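Putative histidinol-phosphate aminotransferase (Erwinia carotovora atroseptica, PDB 3LY1) probably acts as a pyridoxal-phosphate-dependent aminotransferase, possibly working on histidinol phosphate. Local coordinates at residues A[88-102]-A[139-153]. Sequence-based numbering, arbitrary orientation. Where two conformers were deposited one is given.
With PLP (pyridoxal-5'-phosphate), chain E; EDO (1,2-ethanediol), chain I; EDO (1,2-ethanediol), chain G.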
ATOM      1  N   TYR A  88      -8.823 -16.221  -2.419  1.00 16.69           N
ATOM      2  CA  TYR A  88      -9.892 -17.174  -2.714  1.00 17.17           C
ATOM      3  C   TYR A  88      -9.966 -17.581  -4.186  1.00 18.22           C
ATOM      4  O   TYR A  88     -10.839 -18.355  -4.577  1.00 18.65           O
ATOM      5  CB  TYR A  88     -11.220 -16.635  -2.171  1.00 17.32           C
ATOM      6  CG  TYR A  88     -11.210 -16.737  -0.672  1.00 16.45           C
ATOM      7  CD1 TYR A  88     -11.504 -17.945  -0.047  1.00 17.64           C
ATOM      8  CD2 TYR A  88     -10.766 -15.692   0.116  1.00 17.19           C
ATOM      9  CE1 TYR A  88     -11.422 -18.089   1.319  1.00 16.93           C
ATOM     10  CE2 TYR A  88     -10.693 -15.813   1.477  1.00 18.56           C
ATOM     11  CZ  TYR A  88     -11.021 -17.032   2.082  1.00 18.60           C
ATOM     12  OH  TYR A  88     -10.934 -17.172   3.451  1.00 21.68           O
ATOM     13  N   ALA A  89      -9.011 -17.116  -4.975  1.00 19.25           N
ATOM     14  CA  ALA A  89      -8.946 -17.431  -6.383  1.00 20.39           C
ATOM     15  C   ALA A  89      -8.440 -18.852  -6.646  1.00 22.01           C
ATOM     16  O   ALA A  89      -7.616 -19.367  -5.917  1.00 22.25           O
ATOM     17  CB  ALA A  89      -8.048 -16.412  -7.081  1.00 20.36           C
ATOM     18  N   SER A  90      -8.957 -19.478  -7.690  1.00 23.41           N
ATOM     19  CA  SER A  90      -8.324 -20.650  -8.265  1.00 24.63           C
ATOM     20  C   SER A  90      -8.755 -20.709  -9.717  1.00 25.28           C
ATOM     21  O   SER A  90      -9.661 -19.986 -10.121  1.00 25.21           O
ATOM     22  CB  SER A  90      -8.726 -21.923  -7.518  1.00 24.35           C
ATOM     23  OG  SER A  90     -10.128 -22.125  -7.590  1.00 26.93           O
ATOM     24  N   LEU A  91      -8.100 -21.551 -10.519  1.00 26.15           N
ATOM     25  CA  LEU A  91      -8.497 -21.658 -11.939  1.00 26.47           C
ATOM     26  C   LEU A  91      -9.906 -22.256 -12.068  1.00 24.96           C
ATOM     27  O   LEU A  91     -10.540 -22.054 -13.095  1.00 26.52           O
ATOM     28  CB  LEU A  91      -7.463 -22.429 -12.786  1.00 27.09           C
ATOM     29  CG  LEU A  91      -6.144 -21.699 -13.146  1.00 28.62           C
ATOM     30  CD1 LEU A  91      -5.278 -22.613 -14.085  1.00 28.28           C
ATOM     31  CD2 LEU A  91      -6.353 -20.276 -13.758  1.00 26.71           C
ATOM     32  N   GLU A  92     -10.395 -22.914 -11.008  1.00 23.67           N
ATOM     33  CA  GLU A  92     -11.741 -23.498 -11.052  0.50 23.04           C
ATOM     34  C   GLU A  92     -12.848 -22.550 -10.524  1.00 22.38           C
ATOM     35  O   GLU A  92     -14.037 -22.799 -10.748  1.00 20.93           O
ATOM     36  CB  GLU A  92     -11.755 -24.846 -10.329  0.50 23.75           C
ATOM     37  CG  GLU A  92     -10.944 -25.946 -11.044  0.50 24.45           C
ATOM     38  CD  GLU A  92      -9.432 -25.700 -11.045  0.50 26.12           C
ATOM     39  OE1 GLU A  92      -8.891 -25.135 -10.061  0.50 24.75           O
ATOM     40  OE2 GLU A  92      -8.778 -26.087 -12.040  0.50 27.89           O
ATOM     41  N   ALA A  93     -12.454 -21.448  -9.881  1.00 19.83           N
ATOM     42  CA  ALA A  93     -13.393 -20.475  -9.305  1.00 18.70           C
ATOM     43  C   ALA A  93     -14.056 -19.501 -10.308  1.00 17.64           C
ATOM     44  O   ALA A  93     -13.508 -19.162 -11.381  1.00 16.53           O
ATOM     45  CB  ALA A  93     -12.689 -19.689  -8.231  1.00 16.88           C
ATOM     46  N   GLN A  94     -15.263 -19.077  -9.966  1.00 16.74           N
ATOM     47  CA  GLN A  94     -15.957 -18.033 -10.721  1.00 16.09           C
ATOM     48  C   GLN A  94     -16.170 -16.848  -9.788  1.00 15.25           C
ATOM     49  O   GLN A  94     -16.316 -17.033  -8.585  1.00 15.26           O
ATOM     50  CB  GLN A  94     -17.312 -18.507 -11.261  1.00 16.80           C
ATOM     51  CG  GLN A  94     -18.388 -18.698 -10.201  1.00 15.98           C
ATOM     52  CD  GLN A  94     -19.822 -18.890 -10.745  1.00 15.89           C
ATOM     53  OE1 GLN A  94     -20.693 -19.315  -9.993  1.00 16.33           O
ATOM     54  NE2 GLN A  94     -20.052 -18.615 -12.016  1.00 14.80           N
ATOM     55  N   LEU A  95     -16.178 -15.652 -10.349  1.00 14.53           N
ATOM     56  CA  LEU A  95     -16.623 -14.466  -9.622  1.00 14.16           C
ATOM     57  C   LEU A  95     -18.051 -14.191 -10.103  1.00 14.76           C
ATOM     58  O   LEU A  95     -18.280 -14.126 -11.308  1.00 16.40           O
ATOM     59  CB  LEU A  95     -15.733 -13.259  -9.954  1.00 13.80           C
ATOM     60  CG  LEU A  95     -16.219 -11.902  -9.463  1.00 14.25           C
ATOM     61  CD1 LEU A  95     -15.972 -11.834  -7.990  1.00 13.52           C
ATOM     62  CD2 LEU A  95     -15.517 -10.732 -10.199  1.00 11.78           C
ATOM     63  N   VAL A  96     -18.976 -14.029  -9.169  1.00 14.59           N
ATOM     64  CA  VAL A  96     -20.384 -13.710  -9.463  1.00 14.23           C
ATOM     65  C   VAL A  96     -20.627 -12.264  -9.051  1.00 13.37           C
ATOM     66  O   VAL A  96     -20.404 -11.890  -7.886  1.00 13.91           O
ATOM     67  CB  VAL A  96     -21.370 -14.658  -8.746  1.00 13.87           C
ATOM     68  CG1 VAL A  96     -22.821 -14.233  -9.022  1.00 13.76           C
ATOM     69  CG2 VAL A  96     -21.161 -16.115  -9.222  1.00 15.48           C
ATOM     70  N   ILE A  97     -21.027 -11.449 -10.031  1.00 12.58           N
ATOM     71  CA  ILE A  97     -21.250 -10.002  -9.825  1.00 12.78           C
ATOM     72  C   ILE A  97     -22.482  -9.552 -10.627  1.00 12.59           C
ATOM     73  O   ILE A  97     -22.827 -10.175 -11.693  1.00 12.49           O
ATOM     74  CB  ILE A  97     -20.043  -9.123 -10.285  1.00 11.89           C
ATOM     75  CG1 ILE A  97     -19.373  -9.667 -11.569  1.00 14.16           C
ATOM     76  CG2 ILE A  97     -18.970  -8.968  -9.131  1.00 13.09           C
ATOM     77  CD1 ILE A  97     -18.449  -8.619 -12.308  1.00 12.36           C
ATOM     78  N   PRO A  98     -23.113  -8.477 -10.177  1.00 12.86           N
ATOM     79  CA  PRO A  98     -24.046  -7.693 -10.993  1.00 13.39           C
ATOM     80  C   PRO A  98     -23.295  -7.116 -12.177  1.00 14.11           C
ATOM     81  O   PRO A  98     -22.102  -6.842 -12.057  1.00 15.29           O
ATOM     82  CB  PRO A  98     -24.509  -6.567 -10.046  1.00 13.95           C
ATOM     83  CG  PRO A  98     -24.129  -7.019  -8.679  1.00 14.06           C
ATOM     84  CD  PRO A  98     -22.883  -7.823  -8.868  1.00 12.14           C
ATOM     85  N   GLU A  99     -23.977  -6.932 -13.297  1.00 13.75           N
ATOM     86  CA  GLU A  99     -23.322  -6.514 -14.522  0.50 14.49           C
ATOM     87  C   GLU A  99     -22.763  -5.095 -14.367  1.00 14.81           C
ATOM     88  O   GLU A  99     -21.743  -4.765 -14.995  1.00 15.57           O
ATOM     89  CB  GLU A  99     -24.282  -6.598 -15.715  0.50 14.60           C
ATOM     90  CG  GLU A  99     -23.648  -6.206 -17.031  0.50 14.85           C
ATOM     91  CD  GLU A  99     -24.479  -6.592 -18.232  0.50 16.28           C
ATOM     92  OE1 GLU A  99     -25.634  -7.056 -18.057  0.50 15.89           O
ATOM     93  OE2 GLU A  99     -23.963  -6.411 -19.354  0.50 13.78           O
ATOM     94  N   LEU A 100     -23.430  -4.279 -13.552  1.00 13.89           N
ATOM     95  CA  LEU A 100     -23.078  -2.853 -13.355  1.00 15.05           C
ATOM     96  C   LEU A 100     -22.701  -2.604 -11.883  1.00 14.50           C
ATOM     97  O   LEU A 100     -23.556  -2.426 -11.003  1.00 16.21           O
ATOM     98  CB  LEU A 100     -24.224  -1.913 -13.749  1.00 15.34           C
ATOM     99  CG  LEU A 100     -23.955  -0.375 -13.693  1.00 19.08           C
ATOM    100  CD1 LEU A 100     -22.991   0.029 -14.829  1.00 19.22           C
ATOM    101  CD2 LEU A 100     -25.252   0.464 -13.767  1.00 19.08           C
ATOM    102  N   THR A 101     -21.400  -2.601 -11.629  1.00 14.16           N
ATOM    103  CA  THR A 101     -20.864  -2.451 -10.308  1.00 15.01           C
ATOM    104  C   THR A 101     -19.399  -1.956 -10.350  1.00 15.12           C
ATOM    105  O   THR A 101     -18.883  -1.607 -11.414  1.00 16.29           O
ATOM    106  CB  THR A 101     -21.008  -3.807  -9.510  1.00 14.50           C
ATOM    107  OG1 THR A 101     -20.820  -3.530  -8.128  1.00 13.96           O
ATOM    108  CG2 THR A 101     -19.992  -4.916  -9.953  1.00 14.40           C
ATOM    109  N   TYR A 102     -18.734  -1.904  -9.201  1.00 14.78           N
ATOM    110  CA  TYR A 102     -17.341  -1.448  -9.122  1.00 14.19           C
ATOM    111  C   TYR A 102     -16.412  -2.499  -9.751  1.00 14.67           C
ATOM    112  O   TYR A 102     -16.448  -3.677  -9.355  1.00 14.02           O
ATOM    113  CB  TYR A 102     -16.964  -1.163  -7.670  1.00 14.67           C
ATOM    114  CG  TYR A 102     -15.635  -0.466  -7.519  1.00 14.91           C
ATOM    115  CD1 TYR A 102     -15.421   0.812  -8.068  1.00 15.74           C
ATOM    116  CD2 TYR A 102     -14.590  -1.072  -6.840  1.00 13.42           C
ATOM    117  CE1 TYR A 102     -14.206   1.446  -7.942  1.00 17.43           C
ATOM    118  CE2 TYR A 102     -13.369  -0.454  -6.718  1.00 15.01           C
ATOM    119  CZ  TYR A 102     -13.179   0.812  -7.252  1.00 19.84           C
ATOM    120  OH  TYR A 102     -11.965   1.445  -7.087  1.00 20.67           O
ATOM    121  N   TYR A 139     -23.302 -23.562 -10.277  1.00 18.60           N
ATOM    122  CA  TYR A 139     -21.873 -23.769 -10.521  1.00 19.58           C
ATOM    123  C   TYR A 139     -21.270 -24.738  -9.497  1.00 20.24           C
ATOM    124  O   TYR A 139     -21.242 -24.460  -8.304  1.00 19.38           O
ATOM    125  CB  TYR A 139     -21.186 -22.404 -10.474  1.00 19.89           C
ATOM    126  CG  TYR A 139     -19.774 -22.403 -10.972  1.00 21.10           C
ATOM    127  CD1 TYR A 139     -19.504 -22.478 -12.335  1.00 24.73           C
ATOM    128  CD2 TYR A 139     -18.702 -22.295 -10.090  1.00 23.09           C
ATOM    129  CE1 TYR A 139     -18.205 -22.451 -12.815  1.00 26.56           C
ATOM    130  CE2 TYR A 139     -17.385 -22.271 -10.561  1.00 24.66           C
ATOM    131  CZ  TYR A 139     -17.148 -22.348 -11.927  1.00 26.31           C
ATOM    132  OH  TYR A 139     -15.854 -22.316 -12.415  1.00 28.78           O
ATOM    133  N   SER A 140     -20.782 -25.888  -9.966  1.00 21.15           N
ATOM    134  CA  SER A 140     -20.236 -26.914  -9.078  1.00 22.16           C
ATOM    135  C   SER A 140     -18.907 -26.512  -8.410  1.00 22.13           C
ATOM    136  O   SER A 140     -18.554 -27.030  -7.365  1.00 23.65           O
ATOM    137  CB  SER A 140     -20.091 -28.268  -9.830  1.00 23.54           C
ATOM    138  OG  SER A 140     -19.400 -28.105 -11.077  1.00 25.72           O
ATOM    139  N   GLY A 141     -18.196 -25.540  -8.940  1.00 21.76           N
ATOM    140  CA  GLY A 141     -16.942 -25.135  -8.309  1.00 20.78           C
ATOM    141  C   GLY A 141     -17.118 -24.047  -7.253  1.00 20.32           C
ATOM    142  O   GLY A 141     -18.244 -23.660  -6.901  1.00 20.36           O
ATOM    143  N   PRO A 142     -15.994 -23.523  -6.758  1.00 19.58           N
ATOM    144  CA  PRO A 142     -16.006 -22.407  -5.848  1.00 18.33           C
ATOM    145  C   PRO A 142     -16.458 -21.087  -6.521  1.00 17.53           C
ATOM    146  O   PRO A 142     -16.190 -20.847  -7.705  1.00 16.50           O
ATOM    147  CB  PRO A 142     -14.548 -22.305  -5.366  1.00 18.86           C
ATOM    148  CG  PRO A 142     -13.767 -23.275  -6.138  1.00 20.23           C
ATOM    149  CD  PRO A 142     -14.637 -24.017  -7.052  1.00 19.40           C
ATOM    150  N   SER A 143     -17.153 -20.257  -5.756  1.00 16.04           N
ATOM    151  CA  SER A 143     -17.637 -18.966  -6.241  1.00 16.12           C
ATOM    152  C   SER A 143     -17.216 -17.897  -5.254  1.00 15.32           C
ATOM    153  O   SER A 143     -17.256 -18.131  -4.049  1.00 14.41           O
ATOM    154  CB  SER A 143     -19.173 -18.908  -6.324  1.00 15.83           C
ATOM    155  OG  SER A 143     -19.698 -19.828  -7.240  1.00 17.56           O
ATOM    156  N   ILE A 144     -16.842 -16.726  -5.772  1.00 14.35           N
ATOM    157  CA  ILE A 144     -16.711 -15.512  -4.948  1.00 13.25           C
ATOM    158  C   ILE A 144     -17.805 -14.583  -5.402  1.00 13.67           C
ATOM    159  O   ILE A 144     -17.961 -14.374  -6.602  1.00 14.23           O
ATOM    160  CB  ILE A 144     -15.345 -14.804  -5.159  1.00 12.67           C
ATOM    161  CG1 ILE A 144     -14.191 -15.770  -4.854  1.00 13.71           C
ATOM    162  CG2 ILE A 144     -15.243 -13.494  -4.315  1.00 13.23           C
ATOM    163  CD1 ILE A 144     -12.797 -15.213  -5.159  1.00 15.13           C
ATOM    164  N   VAL A 145     -18.561 -14.015  -4.461  1.00 12.88           N
ATOM    165  CA  VAL A 145     -19.670 -13.121  -4.779  1.00 13.29           C
ATOM    166  C   VAL A 145     -19.221 -11.756  -4.275  1.00 13.98           C
ATOM    167  O   VAL A 145     -18.832 -11.653  -3.126  1.00 14.80           O
ATOM    168  CB  VAL A 145     -20.989 -13.519  -4.072  1.00 13.94           C
ATOM    169  CG1 VAL A 145     -22.120 -12.506  -4.451  1.00 12.95           C
ATOM    170  CG2 VAL A 145     -21.387 -14.968  -4.390  1.00 13.41           C
ATOM    171  N   TYR A 146     -19.237 -10.731  -5.131  1.00 13.67           N
ATOM    172  CA  TYR A 146     -18.799  -9.376  -4.744  1.00 14.15           C
ATOM    173  C   TYR A 146     -19.998  -8.430  -4.817  1.00 14.10           C
ATOM    174  O   TYR A 146     -20.515  -8.182  -5.910  1.00 14.04           O
ATOM    175  CB  TYR A 146     -17.633  -8.929  -5.638  1.00 14.00           C
ATOM    176  CG  TYR A 146     -17.139  -7.509  -5.447  1.00 15.19           C
ATOM    177  CD1 TYR A 146     -16.659  -7.076  -4.213  1.00 16.66           C
ATOM    178  CD2 TYR A 146     -17.143  -6.603  -6.500  1.00 16.61           C
ATOM    179  CE1 TYR A 146     -16.213  -5.800  -4.020  1.00 17.19           C
ATOM    180  CE2 TYR A 146     -16.655  -5.302  -6.329  1.00 14.40           C
ATOM    181  CZ  TYR A 146     -16.216  -4.905  -5.072  1.00 16.87           C
ATOM    182  OH  TYR A 146     -15.772  -3.625  -4.839  1.00 16.45           O
ATOM    183  N   LEU A 147     -20.404  -7.936  -3.643  1.00 12.56           N
ATOM    184  CA  LEU A 147     -21.612  -7.159  -3.434  1.00 13.16           C
ATOM    185  C   LEU A 147     -21.217  -5.802  -2.868  1.00 12.78           C
ATOM    186  O   LEU A 147     -20.737  -5.702  -1.756  1.00 13.06           O
ATOM    187  CB  LEU A 147     -22.549  -7.858  -2.457  1.00 13.38           C
ATOM    188  CG  LEU A 147     -23.068  -9.264  -2.793  1.00 13.73           C
ATOM    189  CD1 LEU A 147     -23.932  -9.785  -1.619  1.00 13.18           C
ATOM    190  CD2 LEU A 147     -23.842  -9.297  -4.128  1.00 12.22           C
ATOM    191  N   VAL A 148     -21.369  -4.782  -3.684  1.00 13.10           N
ATOM    192  CA  VAL A 148     -21.114  -3.403  -3.279  1.00 12.48           C
ATOM    193  C   VAL A 148     -22.420  -2.788  -2.837  1.00 13.35           C
ATOM    194  O   VAL A 148     -23.430  -2.821  -3.588  1.00 12.16           O
ATOM    195  CB  VAL A 148     -20.442  -2.610  -4.442  1.00 12.21           C
ATOM    196  CG1 VAL A 148     -20.064  -1.185  -3.938  1.00 12.84           C
ATOM    197  CG2 VAL A 148     -19.213  -3.394  -4.972  1.00 12.02           C
ATOM    198  N   ASN A 149     -22.410  -2.197  -1.635  1.00 12.57           N
ATOM    199  CA  ASN A 149     -23.630  -1.808  -0.959  1.00 13.27           C
ATOM    200  C   ASN A 149     -23.343  -0.649  -0.043  1.00 12.83           C
ATOM    201  O   ASN A 149     -22.793  -0.866   1.020  1.00 13.17           O
ATOM    202  CB  ASN A 149     -24.187  -2.958  -0.090  1.00 12.66           C
ATOM    203  CG  ASN A 149     -25.667  -2.796   0.229  1.00 15.07           C
ATOM    204  OD1 ASN A 149     -26.424  -2.175  -0.559  1.00 15.03           O
ATOM    205  ND2 ASN A 149     -26.096  -3.310   1.414  1.00 15.76           N
ATOM    206  N   PRO A 150     -23.710   0.590  -0.434  1.00 14.14           N
ATOM    207  CA  PRO A 150     -24.356   1.075  -1.659  1.00 14.23           C
ATOM    208  C   PRO A 150     -23.516   0.808  -2.879  1.00 14.08           C
ATOM    209  O   PRO A 150     -22.318   0.867  -2.775  1.00 15.32           O
ATOM    210  CB  PRO A 150     -24.450   2.592  -1.431  1.00 14.77           C
ATOM    211  CG  PRO A 150     -24.451   2.780   0.032  1.00 14.65           C
ATOM    212  CD  PRO A 150     -23.585   1.655   0.570  1.00 13.19           C
ATOM    213  N   ASN A 151     -24.142   0.501  -4.003  1.00 14.24           N
ATOM    214  CA  ASN A 151     -23.426   0.196  -5.237  1.00 14.62           C
ATOM    215  C   ASN A 151     -22.827   1.459  -5.840  1.00 14.16           C
ATOM    216  O   ASN A 151     -23.399   2.518  -5.722  1.00 14.69           O
ATOM    217  CB  ASN A 151     -24.361  -0.505  -6.235  1.00 14.15           C
ATOM    218  CG  ASN A 151     -23.623  -1.103  -7.431  1.00 15.61           C
ATOM    219  OD1 ASN A 151     -22.511  -1.630  -7.299  1.00 14.08           O
ATOM    220  ND2 ASN A 151     -24.258  -1.050  -8.599  1.00 17.74           N
ATOM    221  N   ASN A 152     -21.704   1.288  -6.517  1.00 14.34           N
ATOM    222  CA  ASN A 152     -21.054   2.311  -7.328  1.00 14.66           C
ATOM    223  C   ASN A 152     -21.052   1.686  -8.688  1.00 15.70           C
ATOM    224  O   ASN A 152     -20.471   0.603  -8.857  1.00 15.61           O
ATOM    225  CB  ASN A 152     -19.629   2.577  -6.790  1.00 15.24           C
ATOM    226  CG  ASN A 152     -18.823   3.581  -7.640  1.00 17.50           C
ATOM    227  OD1 ASN A 152     -19.344   4.179  -8.576  1.00 16.48           O
ATOM    228  ND2 ASN A 152     -17.540   3.777  -7.290  1.00 15.91           N
ATOM    229  N   PRO A 153     -21.691   2.333  -9.705  1.00 15.76           N
ATOM    230  CA  PRO A 153     -22.056   3.726  -9.875  1.00 15.61           C
ATOM    231  C   PRO A 153     -23.495   4.120  -9.598  1.00 15.94           C
ATOM    232  O   PRO A 153     -23.774   5.306  -9.590  1.00 15.78           O
ATOM    233  CB  PRO A 153     -21.759   3.948 -11.365  1.00 16.37           C
ATOM    234  CG  PRO A 153     -22.200   2.680 -11.971  1.00 15.59           C
ATOM    235  CD  PRO A 153     -21.707   1.628 -11.003  1.00 15.72           C
TER
HETATM  236  N1  PLP E 500     -14.937   0.196  -3.185  1.00 22.27           N
HETATM  237  C2  PLP E 500     -15.772   1.054  -3.872  1.00 23.66           C
HETATM  238  C2A PLP E 500     -17.214   0.658  -4.065  1.00 21.62           C
HETATM  239  C3  PLP E 500     -15.237   2.234  -4.388  1.00 23.38           C
HETATM  240  O3  PLP E 500     -16.053   3.069  -5.081  1.00 23.50           O
HETATM  241  C4  PLP E 500     -13.868   2.530  -4.200  1.00 29.17           C
HETATM  242  C4A PLP E 500     -13.303   3.858  -4.634  1.00 33.61           C
HETATM  243  O4A PLP E 500     -13.552   4.186  -5.783  1.00 41.58           O
HETATM  244  C5  PLP E 500     -13.037   1.640  -3.509  1.00 23.83           C
HETATM  245  C6  PLP E 500     -13.607   0.463  -3.022  1.00 22.61           C
HETATM  246  C5A PLP E 500     -11.562   1.900  -3.292  1.00 26.61           C
HETATM  247  O4P PLP E 500     -11.268   3.074  -2.513  1.00 24.18           O
HETATM  248  P   PLP E 500      -9.972   3.145  -1.583  1.00 23.16           P
HETATM  249  O1P PLP E 500      -8.837   2.340  -2.132  1.00 23.75           O
HETATM  250  O2P PLP E 500     -10.496   2.626  -0.271  1.00 25.58           O
HETATM  251  O3P PLP E 500      -9.702   4.641  -1.554  1.00 27.13           O
HETATM  252  C1  EDO I   3     -13.958 -19.217  -2.877  1.00 46.91           C
HETATM  253  O1  EDO I   3     -12.694 -19.916  -2.960  1.00 45.14           O
HETATM  254  C2  EDO I   3     -15.048 -20.043  -2.211  1.00 46.79           C
HETATM  255  O2  EDO I   3     -14.617 -20.595  -0.954  1.00 49.04           O
HETATM  256  C1  EDO G   1     -18.220  -4.588 -13.165  1.00 38.13           C
HETATM  257  O1  EDO G   1     -17.061  -5.433 -13.255  1.00 27.41           O
HETATM  258  C2  EDO G   1     -18.208  -3.369 -14.110  1.00 38.00           C
HETATM  259  O2  EDO G   1     -19.573  -2.895 -14.352  1.00 38.85           O
HETATM  260  O   HOH W   1     -21.687  -5.618  -6.438  1.00 16.11           O
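Tyr-102 and Asn-152 meet in the loops just beyond the C-terminal ends of two parallel strands, and both hold the cofactor. The Tyr-102 ring lies with one face over the PLP pyridine, PLP C3 standing 3.7 Å above the ring plane, near its centre. Asn-152 ND2 donates to PLP O3 at 2.8 Å, while its OD1 accepts a hydrogen bond from Arg-329, so both ends of the amide are held. Val-148 CG1 packs on the PLP methyl carbon C2A.

Behind this shell, Tyr-146 OH lies at the edge of the Tyr-102 ring and hydrogen-bonds Asp-179, which also binds PLP. Asn-151 uses both amide atoms on the other segment: ND2 gives a hydrogen bond to Leu-100 O, with that oxygen close to the amide plane, and OD1 receives Thr-101 OG1 at 2.7 Å. A chi1 of -164° swings Thr-101 OG1 away from its own N to reach that oxygen, and there it also takes a hydrogen from a water that bridges to Tyr-146 O and Val-148 N, tying the loop after strand 94-98 to the end of strand 143-148.

Between strands 94-98 and 143-148 the backbone bonding is regular, Val-96 N reaching Ile-144 O at 2.8 Å. Leu-95 CD1 rests on Ile-144 CG2 and Tyr-146 CB on one face; Val-96 and Val-145 share the other with Gln-94 and Ser-143. At the far end, Tyr-139 OH donates to Glu-92 O from above the carbonyl plane. Gln-94 CG sits over the face of the Tyr-139 ring as a CH-pi contact, 3.9 Å from its centroid, and the amide stacks 21° from the ring plane.

In the seven-stranded, mainly parallel sheet of this aminotransferase fold, strand 115-119 flanks 94-98 and strand 174-179 flanks 143-148, while helix 129-137 packs against Val-96 and Val-145.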